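Local coordinates for protein acyl-coenzyme A oxidase 3 (Yarrowia lipolytica, PDB 5YS9) that oxidises acyl-CoA substrates of different chain lengths to (2E)-enoyl-CoA with an FAD cofactor, passing electrons to oxygen and releasing hydrogen peroxide in peroxisomal beta-oxidation, at residues L325-V330 against G431-S436; A646-G649 against D654-K657; T343-I346 against Y350-R353; F20-K25 against V330-G335. All coordinates share one frame; numbering follows the deposited sequence.

Interaction 1: L325-V330 against G431-S436. With FAD (flavin-adenine dinucleotide), chain D.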
# COMPACT_ATOMS: atom_id res chain seq x y z
N LEU A 325 13.47 12.10 -1.35
CA LEU A 325 14.55 12.70 -2.16
C LEU A 325 15.66 13.35 -1.33
O LEU A 325 16.84 13.22 -1.66
CB LEU A 325 13.99 13.69 -3.19
CG LEU A 325 13.36 12.98 -4.39
CD1 LEU A 325 12.62 13.91 -5.35
CD2 LEU A 325 14.39 12.17 -5.16
N ARG A 326 15.28 14.07 -0.29
CA ARG A 326 16.25 14.65 0.63
C ARG A 326 17.04 13.58 1.35
O ARG A 326 18.27 13.66 1.40
CB ARG A 326 15.59 15.58 1.65
CG ARG A 326 15.22 16.91 1.06
CD ARG A 326 14.44 17.73 2.07
NE ARG A 326 13.94 18.91 1.39
CZ ARG A 326 13.21 19.89 1.93
NH1 ARG A 326 12.83 19.85 3.19
NH2 ARG A 326 12.84 20.91 1.15
N TYR A 327 16.33 12.58 1.89
CA TYR A 327 17.01 11.37 2.38
C TYR A 327 17.96 10.82 1.35
O TYR A 327 19.13 10.60 1.62
CB TYR A 327 16.02 10.26 2.74
CG TYR A 327 16.66 9.08 3.43
CD1 TYR A 327 17.29 9.23 4.65
CD2 TYR A 327 16.62 7.84 2.88
CE1 TYR A 327 17.91 8.18 5.28
CE2 TYR A 327 17.24 6.77 3.50
CZ TYR A 327 17.88 6.94 4.71
OH TYR A 327 18.45 5.87 5.37
N ALA A 328 17.48 10.61 0.14
CA ALA A 328 18.33 10.06 -0.90
C ALA A 328 19.64 10.85 -1.16
O ALA A 328 20.65 10.25 -1.56
CB ALA A 328 17.52 9.94 -2.17
N CYS A 329 19.61 12.18 -0.97
CA CYS A 329 20.76 13.03 -1.30
C CYS A 329 21.88 12.91 -0.29
O CYS A 329 23.04 13.23 -0.60
CB CYS A 329 20.35 14.50 -1.46
SG CYS A 329 19.27 14.78 -2.92
N VAL A 330 21.51 12.47 0.90
CA VAL A 330 22.46 12.29 1.98
C VAL A 330 22.77 10.86 2.36
O VAL A 330 23.75 10.62 3.04
CB VAL A 330 22.04 13.08 3.23
CG1 VAL A 330 21.56 14.46 2.85
CG2 VAL A 330 20.99 12.34 4.03
N GLY A 431 14.14 2.79 3.11
CA GLY A 431 14.54 1.58 3.81
C GLY A 431 13.79 1.38 5.09
O GLY A 431 12.69 1.82 5.18
N GLY A 432 14.39 0.71 6.07
CA GLY A 432 13.80 0.55 7.39
C GLY A 432 13.41 1.83 8.12
O GLY A 432 12.41 1.86 8.86
N HIS A 433 14.11 2.93 7.86
CA HIS A 433 13.68 4.21 8.43
C HIS A 433 12.35 4.73 7.85
O HIS A 433 11.75 5.65 8.40
CB HIS A 433 14.79 5.23 8.26
CG HIS A 433 16.06 4.82 8.92
ND1 HIS A 433 17.28 4.89 8.29
CD2 HIS A 433 16.30 4.25 10.12
CE1 HIS A 433 18.22 4.45 9.10
NE2 HIS A 433 17.65 4.09 10.24
N GLY A 434 11.89 4.11 6.75
CA GLY A 434 10.54 4.35 6.28
C GLY A 434 9.48 3.84 7.25
O GLY A 434 8.36 4.30 7.28
N TYR A 435 9.83 2.84 8.03
CA TYR A 435 8.87 2.14 8.83
C TYR A 435 8.76 2.88 10.19
O TYR A 435 7.91 2.53 11.00
CB TYR A 435 9.31 0.67 8.91
CG TYR A 435 8.25 -0.30 9.34
CD1 TYR A 435 7.23 -0.69 8.46
CD2 TYR A 435 8.27 -0.89 10.62
CE1 TYR A 435 6.23 -1.61 8.85
CE2 TYR A 435 7.29 -1.81 11.01
CZ TYR A 435 6.27 -2.17 10.11
OH TYR A 435 5.30 -3.09 10.47
N SER A 436 9.59 3.90 10.43
CA SER A 436 9.44 4.69 11.65
C SER A 436 8.20 5.53 11.55
O SER A 436 8.08 6.35 10.64
CB SER A 436 10.65 5.60 11.92
OG SER A 436 10.30 6.64 12.84
PA FAD D . 19.53 0.90 3.06
O1A FAD D . 20.27 -0.37 2.99
O2A FAD D . 20.24 2.20 3.15
O5B FAD D . 18.56 1.08 1.83
C5B FAD D . 17.72 2.22 1.85
C4B FAD D . 17.15 2.42 0.47
O4B FAD D . 18.22 2.63 -0.44
C3B FAD D . 16.46 1.14 0.05
O3B FAD D . 15.23 1.43 -0.57
C2B FAD D . 17.37 0.53 -0.97
O2B FAD D . 16.59 -0.13 -1.97
C1B FAD D . 18.14 1.71 -1.51
N9A FAD D . 19.47 1.17 -1.83
C8A FAD D . 20.41 0.84 -0.94
N7A FAD D . 21.49 0.35 -1.57
C5A FAD D . 21.24 0.35 -2.89
C6A FAD D . 21.95 -0.05 -4.11
N6A FAD D . 23.20 -0.55 -4.07
N1A FAD D . 21.32 0.12 -5.28
C2A FAD D . 20.08 0.63 -5.34
N3A FAD D . 19.37 1.00 -4.27
C4A FAD D . 19.89 0.89 -3.05
N1 FAD D . 17.99 -5.28 12.23
C2 FAD D . 18.56 -6.08 13.14
O2 FAD D . 19.77 -6.28 13.06
N3 FAD D . 17.89 -6.67 14.12
C4 FAD D . 16.59 -6.51 14.26
O4 FAD D . 16.01 -7.06 15.18
C4X FAD D . 15.88 -5.65 13.32
N5 FAD D . 14.57 -5.44 13.41
C5X FAD D . 13.94 -4.65 12.54
C6 FAD D . 12.59 -4.44 12.69
C7 FAD D . 11.92 -3.63 11.81
C7M FAD D . 10.45 -3.42 11.97
C8 FAD D . 12.67 -2.97 10.72
C8M FAD D . 11.95 -2.08 9.76
C9 FAD D . 14.02 -3.17 10.57
C9A FAD D . 14.69 -3.99 11.45
N10 FAD D . 16.07 -4.20 11.32
C10 FAD D . 16.68 -5.03 12.26
C1' FAD D . 16.88 -3.57 10.27
C2' FAD D . 16.55 -4.02 8.84
O2' FAD D . 17.19 -5.26 8.56
C3' FAD D . 17.00 -2.96 7.83
O3' FAD D . 16.00 -1.96 7.80
C4' FAD D . 17.18 -3.46 6.41
O4' FAD D . 17.79 -4.74 6.45
C5' FAD D . 18.13 -2.58 5.60
O5' FAD D . 17.57 -1.37 5.12
P FAD D . 18.27 0.02 5.46
O1P FAD D . 17.39 0.82 6.34
O2P FAD D . 19.65 -0.27 5.92
O3P FAD D . 18.32 0.84 4.11
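The phenol oxygen of Y327 overlaps the edge of the H433 imidazole, the one place where the last turns of helix 300-330 touch the glycine-rich loop G431-S436. H433 ND1 donates to Y327 OH over 3.3 Å, a long but fairly straight bond (162° at the hydrogen), and the oxygen lies almost exactly in the imidazole plane. The two side chains cross at about a right angle, so they meet through this single bond rather than by stacking. CG of Y327 stands anti to the backbone N (chi1 -172°), which aims the ring across the gap of 9.9 Å between Y327 CA and H433 CA. The ring of H433 is also hemmed in by Y659 and by W199 and W200 of the second subunit. Beside it the loop holds the cofactor: G432 N donates to FAD O1P at 3.0 Å, and G431 CA lies 3.8 Å from FAD C5B, where a side chain would strike the pyrophosphate. Further on, Y435 CD2 touches the flavin methyl C7M at 3.6 Å. Replacing Y327 by a phenylalanine would probably leave H433 ND1 without its acceptor and the imidazole freer to turn. With ND1 as donor the phenol oxygen acts as acceptor here, which is consistent with a proton on ND1, and a buried polar pair is joined beside the loop that binds the FAD pyrophosphate.

Interaction 2: A646-G649 against D654-K657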
# COMPACT_ATOMS: atom_id res chain seq x y z
N ALA A 646 8.49 15.05 9.33
CA ALA A 646 9.33 13.88 9.39
C ALA A 646 10.77 14.33 9.57
O ALA A 646 11.23 15.17 8.82
CB ALA A 646 9.17 13.06 8.13
N PRO A 647 11.50 13.75 10.50
CA PRO A 647 12.87 14.19 10.78
C PRO A 647 13.84 14.03 9.63
O PRO A 647 14.68 14.88 9.42
CB PRO A 647 13.30 13.30 11.93
CG PRO A 647 12.18 12.40 12.23
CD PRO A 647 10.96 12.95 11.59
N ILE A 648 13.74 12.94 8.90
CA ILE A 648 14.63 12.66 7.79
C ILE A 648 14.39 13.58 6.59
O ILE A 648 15.22 13.70 5.72
CB ILE A 648 14.63 11.16 7.41
CG1 ILE A 648 13.27 10.72 6.91
CG2 ILE A 648 15.05 10.32 8.61
CD1 ILE A 648 13.25 9.31 6.39
N GLY A 649 13.22 14.20 6.55
CA GLY A 649 12.86 15.14 5.52
C GLY A 649 13.02 16.64 5.77
O GLY A 649 12.57 17.43 4.98
N ASP A 654 19.87 17.46 8.04
CA ASP A 654 20.57 16.79 9.12
C ASP A 654 19.78 15.57 9.59
O ASP A 654 19.28 15.52 10.68
CB ASP A 654 20.74 17.76 10.27
CG ASP A 654 22.06 17.63 10.96
OD1 ASP A 654 22.74 16.63 10.77
OD2 ASP A 654 22.41 18.53 11.73
N VAL A 655 19.74 14.57 8.73
CA VAL A 655 18.78 13.49 8.80
C VAL A 655 18.87 12.65 10.09
O VAL A 655 17.89 12.46 10.77
CB VAL A 655 19.00 12.62 7.53
CG1 VAL A 655 18.61 11.16 7.68
CG2 VAL A 655 18.32 13.24 6.34
N TYR A 656 20.07 12.25 10.45
CA TYR A 656 20.33 11.47 11.65
C TYR A 656 20.21 12.25 12.95
O TYR A 656 19.70 11.74 13.93
CB TYR A 656 21.70 10.82 11.54
CG TYR A 656 21.80 9.99 10.28
CD1 TYR A 656 20.86 8.99 10.00
CD2 TYR A 656 22.83 10.21 9.37
CE1 TYR A 656 20.96 8.22 8.85
CE2 TYR A 656 22.93 9.45 8.20
CZ TYR A 656 22.00 8.46 7.94
OH TYR A 656 22.12 7.74 6.79
N LYS A 657 20.64 13.49 12.96
CA LYS A 657 20.53 14.31 14.16
C LYS A 657 19.06 14.54 14.53
O LYS A 657 18.69 14.38 15.67
CB LYS A 657 21.25 15.62 13.94
CG LYS A 657 21.39 16.48 15.17
CD LYS A 657 22.35 17.63 14.91
CE LYS A 657 23.24 17.90 16.11
NZ LYS A 657 24.05 19.11 15.85
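A type I beta-turn, A646-G649, leads toward helix 655-666 and lies against the helix's first turn, closing a tight loop in the C-terminal helical region of the oxidase. The turn is fastened by G649 N donating to A646 O at 3.2 Å, with P647 and I648 at its corners. I648 and V655 carry the contact, their CA atoms 4.4 Å apart. The two branches of V655 divide the work. CG1, anti to the backbone N (chi1 153°), packs against I648 CG2 at 3.8 Å; CG2 reaches the backbone carbonyl and sits 3.2 Å from I648 O, a close approach. The methylene arm of I648 leads away from V655, so its CG2 methyl does the touching. Beyond the pair V655 meets Y327 and V330 of helix 300-330, while I648 lies on I323 of the same helix, and G649 O accepts from R326 NH1. An alanine in place of V655 would remove both methyls and would probably open a gap between I648, Y327 and V330. A type I turn packed on the first turn of helix 655-666 thus sets that helix beside helix 300-330 in the C-terminal oxidase region.

Interaction 3: T343-I346 against Y350-R353. With FAD (flavin-adenine dinucleotide), chain D.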
# COMPACT_ATOMS: atom_id res chain seq x y z
N THR A 343 28.58 5.38 -2.09
CA THR A 343 27.76 6.18 -2.96
C THR A 343 26.47 6.59 -2.27
O THR A 343 25.83 5.78 -1.62
CB THR A 343 27.45 5.40 -4.24
OG1 THR A 343 28.67 5.01 -4.86
CG2 THR A 343 26.66 6.21 -5.21
N LYS A 344 26.08 7.85 -2.44
CA LYS A 344 24.76 8.30 -2.05
C LYS A 344 23.76 7.65 -2.97
O LYS A 344 23.97 7.59 -4.16
CB LYS A 344 24.65 9.82 -2.18
CG LYS A 344 25.79 10.60 -1.56
CD LYS A 344 25.96 11.93 -2.24
CE LYS A 344 26.37 13.01 -1.27
NZ LYS A 344 25.75 14.32 -1.61
N ILE A 345 22.65 7.19 -2.42
CA ILE A 345 21.69 6.43 -3.19
C ILE A 345 21.10 7.24 -4.34
O ILE A 345 20.72 6.70 -5.36
CB ILE A 345 20.60 5.77 -2.33
CG1 ILE A 345 19.93 6.78 -1.40
CG2 ILE A 345 21.20 4.64 -1.53
CD1 ILE A 345 18.72 6.23 -0.69
N ILE A 346 21.04 8.55 -4.16
CA ILE A 346 20.54 9.43 -5.19
C ILE A 346 21.39 9.26 -6.44
O ILE A 346 20.90 9.40 -7.54
CB ILE A 346 20.54 10.89 -4.75
CG1 ILE A 346 19.72 11.74 -5.70
CG2 ILE A 346 21.95 11.44 -4.68
CD1 ILE A 346 18.30 11.28 -5.89
N TYR A 350 19.24 3.24 -10.59
CA TYR A 350 18.00 2.60 -10.22
C TYR A 350 17.20 3.40 -9.22
O TYR A 350 15.99 3.45 -9.29
CB TYR A 350 18.14 1.15 -9.77
CG TYR A 350 16.79 0.50 -9.88
CD1 TYR A 350 16.15 0.44 -11.10
CD2 TYR A 350 16.11 0.04 -8.77
CE1 TYR A 350 14.90 -0.11 -11.23
CE2 TYR A 350 14.86 -0.51 -8.90
CZ TYR A 350 14.26 -0.57 -10.13
OH TYR A 350 13.01 -1.10 -10.29
N HIS A 351 17.88 4.02 -8.27
CA HIS A 351 17.17 4.80 -7.31
C HIS A 351 16.53 6.06 -7.93
O HIS A 351 15.38 6.46 -7.56
CB HIS A 351 18.08 5.13 -6.14
CG HIS A 351 17.33 5.43 -4.90
ND1 HIS A 351 16.78 4.44 -4.12
CD2 HIS A 351 17.00 6.61 -4.33
CE1 HIS A 351 16.20 5.00 -3.09
NE2 HIS A 351 16.31 6.32 -3.19
N GLN A 352 17.24 6.65 -8.89
CA GLN A 352 16.71 7.76 -9.70
C GLN A 352 15.43 7.35 -10.41
O GLN A 352 14.46 8.09 -10.34
CB GLN A 352 17.75 8.26 -10.73
CG GLN A 352 18.98 8.95 -10.08
CD GLN A 352 20.05 9.34 -11.08
OE1 GLN A 352 19.84 9.24 -12.29
NE2 GLN A 352 21.21 9.81 -10.58
N ARG A 353 15.39 6.16 -10.98
CA ARG A 353 14.20 5.61 -11.62
C ARG A 353 13.04 5.38 -10.66
O ARG A 353 11.90 5.51 -11.03
CB ARG A 353 14.53 4.31 -12.34
CG ARG A 353 15.12 4.51 -13.71
CD ARG A 353 15.60 3.19 -14.27
NE ARG A 353 15.89 3.28 -15.68
CZ ARG A 353 14.98 3.17 -16.63
NH1 ARG A 353 13.72 2.98 -16.32
NH2 ARG A 353 15.34 3.26 -17.89
PA FAD D . 19.53 0.90 3.06
O1A FAD D . 20.27 -0.37 2.99
O2A FAD D . 20.24 2.20 3.15
O5B FAD D . 18.56 1.08 1.83
C5B FAD D . 17.72 2.22 1.85
C4B FAD D . 17.15 2.42 0.47
O4B FAD D . 18.22 2.63 -0.44
C3B FAD D . 16.46 1.14 0.05
O3B FAD D . 15.23 1.43 -0.57
C2B FAD D . 17.37 0.53 -0.97
O2B FAD D . 16.59 -0.13 -1.97
C1B FAD D . 18.14 1.71 -1.51
N9A FAD D . 19.47 1.17 -1.83
C8A FAD D . 20.41 0.84 -0.94
N7A FAD D . 21.49 0.35 -1.57
C5A FAD D . 21.24 0.35 -2.89
C6A FAD D . 21.95 -0.05 -4.11
N6A FAD D . 23.20 -0.55 -4.07
N1A FAD D . 21.32 0.12 -5.28
C2A FAD D . 20.08 0.63 -5.34
N3A FAD D . 19.37 1.00 -4.27
C4A FAD D . 19.89 0.89 -3.05
N1 FAD D . 17.99 -5.28 12.23
C2 FAD D . 18.56 -6.08 13.14
O2 FAD D . 19.77 -6.28 13.06
N3 FAD D . 17.89 -6.67 14.12
C4 FAD D . 16.59 -6.51 14.26
O4 FAD D . 16.01 -7.06 15.18
C4X FAD D . 15.88 -5.65 13.32
N5 FAD D . 14.57 -5.44 13.41
C5X FAD D . 13.94 -4.65 12.54
C6 FAD D . 12.59 -4.44 12.69
C7 FAD D . 11.92 -3.63 11.81
C7M FAD D . 10.45 -3.42 11.97
C8 FAD D . 12.67 -2.97 10.72
C8M FAD D . 11.95 -2.08 9.76
C9 FAD D . 14.02 -3.17 10.57
C9A FAD D . 14.69 -3.99 11.45
N10 FAD D . 16.07 -4.20 11.32
C10 FAD D . 16.68 -5.03 12.26
C1' FAD D . 16.88 -3.57 10.27
C2' FAD D . 16.55 -4.02 8.84
O2' FAD D . 17.19 -5.26 8.56
C3' FAD D . 17.00 -2.96 7.83
O3' FAD D . 16.00 -1.96 7.80
C4' FAD D . 17.18 -3.46 6.41
O4' FAD D . 17.79 -4.74 6.45
C5' FAD D . 18.13 -2.58 5.60
O5' FAD D . 17.57 -1.37 5.12
P FAD D . 18.27 0.02 5.46
O1P FAD D . 17.39 0.82 6.34
O2P FAD D . 19.65 -0.27 5.92
O3P FAD D . 18.32 0.84 4.11
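I345 and H351 form the tight half of this contact: the CD1 methyl of I345 lies over one face of the imidazole, 3.9 Å from its centroid and 29° off the normal, a CH-pi contact. CD1 is nearest H351 NE2, at 3.5 Å, and CB of I345 also stands above the same ring. I345 O comes within 3.2 Å of H351 CB, so backbone and side chain press on the histidine together. I345 and I346 form a short 3-10 segment just before helix 349-385, which carries H351 and Q352; in the helical C-alpha1 domain this segment helps line the adenosine side of the FAD pocket, where I345 CD1 reaches ribose O4B of FAD at 3.6 Å. A second, polar point of closure follows, as Q352 NE2 donates to I346 O over 3.1 Å, the donor lying in the carbonyl plane and the acceptor nearly in the amide plane of Q352. The extended glutamine side chain (chi2 175°) carries the amide to that carbonyl. The outer side is looser. T343 and K344 are partly exposed and keep clear of Y350-R353, with K344 NZ turned to C329 O instead, while the partly exposed Y350 ring meets F551 of the second subunit.

Interaction 4: F20-K25 against V330-G335. With FAD (flavin-adenine dinucleotide), chain D.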
# COMPACT_ATOMS: atom_id res chain seq x y z
N PHE A 20 27.33 10.51 10.74
CA PHE A 20 26.46 11.44 11.44
C PHE A 20 26.51 12.89 10.98
O PHE A 20 25.49 13.55 10.92
CB PHE A 20 26.75 11.35 12.94
CG PHE A 20 25.70 11.97 13.78
CD1 PHE A 20 24.46 11.40 13.88
CD2 PHE A 20 25.94 13.14 14.47
CE1 PHE A 20 23.48 11.96 14.65
CE2 PHE A 20 24.97 13.71 15.25
CZ PHE A 20 23.74 13.12 15.34
N THR A 21 27.70 13.41 10.69
CA THR A 21 27.85 14.82 10.38
C THR A 21 27.81 15.24 8.91
O THR A 21 27.65 16.40 8.61
CB THR A 21 29.11 15.40 11.03
OG1 THR A 21 30.27 14.85 10.43
CG2 THR A 21 29.14 15.09 12.48
N GLU A 22 27.96 14.29 8.00
CA GLU A 22 27.97 14.63 6.59
C GLU A 22 26.67 15.16 5.99
O GLU A 22 26.71 16.04 5.15
CB GLU A 22 28.52 13.50 5.73
CG GLU A 22 29.22 14.02 4.50
CD GLU A 22 28.84 13.30 3.24
OE1 GLU A 22 28.59 12.10 3.30
OE2 GLU A 22 28.80 13.95 2.20
N PRO A 23 25.53 14.62 6.38
CA PRO A 23 24.26 14.97 5.68
C PRO A 23 23.94 16.47 5.39
O PRO A 23 23.67 16.81 4.23
CB PRO A 23 23.19 14.35 6.57
CG PRO A 23 23.89 13.15 7.17
CD PRO A 23 25.30 13.62 7.44
N PRO A 24 24.02 17.37 6.41
CA PRO A 24 23.75 18.78 6.06
C PRO A 24 24.70 19.35 5.00
O PRO A 24 24.28 20.19 4.21
CB PRO A 24 23.91 19.53 7.38
CG PRO A 24 24.79 18.68 8.20
CD PRO A 24 24.46 17.24 7.82
N LYS A 25 25.94 18.91 4.98
CA LYS A 25 26.88 19.34 3.97
C LYS A 25 26.51 18.78 2.59
O LYS A 25 26.50 19.52 1.60
CB LYS A 25 28.31 18.97 4.39
CG LYS A 25 29.41 19.58 3.55
CD LYS A 25 29.59 21.08 3.75
CE LYS A 25 30.64 21.61 2.75
NZ LYS A 25 30.95 23.06 2.91
N VAL A 330 21.51 12.47 0.90
CA VAL A 330 22.46 12.29 1.98
C VAL A 330 22.77 10.86 2.36
O VAL A 330 23.75 10.62 3.04
CB VAL A 330 22.04 13.08 3.23
CG1 VAL A 330 21.56 14.46 2.85
CG2 VAL A 330 20.99 12.34 4.03
N ARG A 331 21.96 9.90 1.94
CA ARG A 331 22.14 8.54 2.41
C ARG A 331 23.12 7.75 1.57
O ARG A 331 22.94 7.60 0.39
CB ARG A 331 20.81 7.81 2.49
CG ARG A 331 20.94 6.32 2.72
CD ARG A 331 21.32 5.96 4.14
NE ARG A 331 21.23 4.53 4.36
CZ ARG A 331 21.17 3.96 5.55
NH1 ARG A 331 21.22 4.68 6.64
NH2 ARG A 331 21.08 2.65 5.64
N ARG A 332 24.15 7.23 2.20
CA ARG A 332 25.15 6.48 1.48
C ARG A 332 25.04 5.02 1.85
O ARG A 332 25.04 4.67 3.00
CB ARG A 332 26.55 6.98 1.85
CG ARG A 332 26.92 8.34 1.33
CD ARG A 332 28.38 8.64 1.65
NE ARG A 332 28.76 10.01 1.34
CZ ARG A 332 29.33 10.39 0.20
NH1 ARG A 332 29.57 9.51 -0.74
NH2 ARG A 332 29.64 11.65 0.02
N GLN A 333 24.90 4.17 0.85
CA GLN A 333 25.03 2.74 1.04
C GLN A 333 25.76 2.08 -0.12
O GLN A 333 25.34 2.19 -1.25
CB GLN A 333 23.66 2.11 1.27
CG GLN A 333 23.71 0.81 2.05
CD GLN A 333 23.72 1.00 3.55
OE1 GLN A 333 23.42 0.08 4.28
NE2 GLN A 333 24.06 2.18 4.00
N PHE A 334 26.86 1.41 0.17
CA PHE A 334 27.58 0.59 -0.79
C PHE A 334 28.55 1.44 -1.59
O PHE A 334 28.30 2.60 -1.85
CB PHE A 334 26.64 -0.14 -1.74
CG PHE A 334 25.93 -1.28 -1.11
CD1 PHE A 334 26.61 -2.41 -0.74
CD2 PHE A 334 24.57 -1.24 -0.90
CE1 PHE A 334 25.96 -3.47 -0.16
CE2 PHE A 334 23.91 -2.29 -0.32
CZ PHE A 334 24.61 -3.41 0.05
N GLY A 335 29.65 0.84 -2.01
CA GLY A 335 30.56 1.50 -2.92
C GLY A 335 31.42 0.48 -3.62
O GLY A 335 31.66 -0.58 -3.09
PA FAD D . 19.53 0.90 3.06
O1A FAD D . 20.27 -0.37 2.99
O2A FAD D . 20.24 2.20 3.15
O5B FAD D . 18.56 1.08 1.83
C5B FAD D . 17.72 2.22 1.85
C4B FAD D . 17.15 2.42 0.47
O4B FAD D . 18.22 2.63 -0.44
C3B FAD D . 16.46 1.14 0.05
O3B FAD D . 15.23 1.43 -0.57
C2B FAD D . 17.37 0.53 -0.97
O2B FAD D . 16.59 -0.13 -1.97
C1B FAD D . 18.14 1.71 -1.51
N9A FAD D . 19.47 1.17 -1.83
C8A FAD D . 20.41 0.84 -0.94
N7A FAD D . 21.49 0.35 -1.57
C5A FAD D . 21.24 0.35 -2.89
C6A FAD D . 21.95 -0.05 -4.11
N6A FAD D . 23.20 -0.55 -4.07
N1A FAD D . 21.32 0.12 -5.28
C2A FAD D . 20.08 0.63 -5.34
N3A FAD D . 19.37 1.00 -4.27
C4A FAD D . 19.89 0.89 -3.05
N1 FAD D . 17.99 -5.28 12.23
C2 FAD D . 18.56 -6.08 13.14
O2 FAD D . 19.77 -6.28 13.06
N3 FAD D . 17.89 -6.67 14.12
C4 FAD D . 16.59 -6.51 14.26
O4 FAD D . 16.01 -7.06 15.18
C4X FAD D . 15.88 -5.65 13.32
N5 FAD D . 14.57 -5.44 13.41
C5X FAD D . 13.94 -4.65 12.54
C6 FAD D . 12.59 -4.44 12.69
C7 FAD D . 11.92 -3.63 11.81
C7M FAD D . 10.45 -3.42 11.97
C8 FAD D . 12.67 -2.97 10.72
C8M FAD D . 11.95 -2.08 9.76
C9 FAD D . 14.02 -3.17 10.57
C9A FAD D . 14.69 -3.99 11.45
N10 FAD D . 16.07 -4.20 11.32
C10 FAD D . 16.68 -5.03 12.26
C1' FAD D . 16.88 -3.57 10.27
C2' FAD D . 16.55 -4.02 8.84
O2' FAD D . 17.19 -5.26 8.56
C3' FAD D . 17.00 -2.96 7.83
O3' FAD D . 16.00 -1.96 7.80
C4' FAD D . 17.18 -3.46 6.41
O4' FAD D . 17.79 -4.74 6.45
C5' FAD D . 18.13 -2.58 5.60
O5' FAD D . 17.57 -1.37 5.12
P FAD D . 18.27 0.02 5.46
O1P FAD D . 17.39 0.82 6.34
O2P FAD D . 19.65 -0.27 5.92
O3P FAD D . 18.32 0.84 4.11
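The carboxylate of E22 lies at the edge of the R332 guanidinium, near its plane, with the two flat groups turned 33° apart. The arginine grips it side-on with two nitrogens: NE donates to OE1 at 2.9 Å and NH2 to OE2 at 3.3 Å, both nearly straight and both on the syn side of the carboxylate, though tilted out of its plane by 19° and 30°. This salt bridge ties the start of the N-terminal helix 23-31 to the loop that leaves helix 300-330, in the C-alpha1 domain of the acyl-CoA oxidase fold. R332 is extended from CG to NE, which carries its guanidinium out to the glutamate, and its NH1 donates to E342 O, so both ends of the group are fixed. The neighbouring R331 uses its own edge on the cofactor: NE and NH2 both donate to phosphate oxygen O2A of FAD, at 2.8 and 2.7 Å, while NH1 is hydrogen-bonded to Y656 OH of the same chain and to L165 O of the second subunit. F334 brings its ring edge to adenine, CD2 lying 3.5 Å from N7A of FAD. Q333 turns back on the loop, NE2 donating to R332 O at 2.9 Å, and its OE1 accepts from G168 N and N170 N of the second subunit. Salt-bridged R332 and phosphate-bound R331 thus point to different partners from adjacent positions. An apolar pair completes the contact, where P23 CB meets V330 CB at 3.8 Å and V330 CG1 approaches P23 O at 3.4 Å.

The four contacts cluster on one side of the chain's centre around the FAD site. Centres of interactions 1 and 2 are 9 Å apart, those of 1 and 4 about 11 Å, and those of 1 and 3 about 12 Å; interactions 2 and 3, 18 Å apart, do not touch. The end of helix 300-330 links them: interaction 1 uses its last turns, shares V330 with interaction 4, and A328 O pairs with I346 N of interaction 3. Along the chain, interaction 4 crosses interaction 1, interaction 3 lies between the two segments of interaction 1, and interaction 2 comes last. Interactions 1, 3 and 4 touch FAD, while interaction 2 packs behind them on the same helix end.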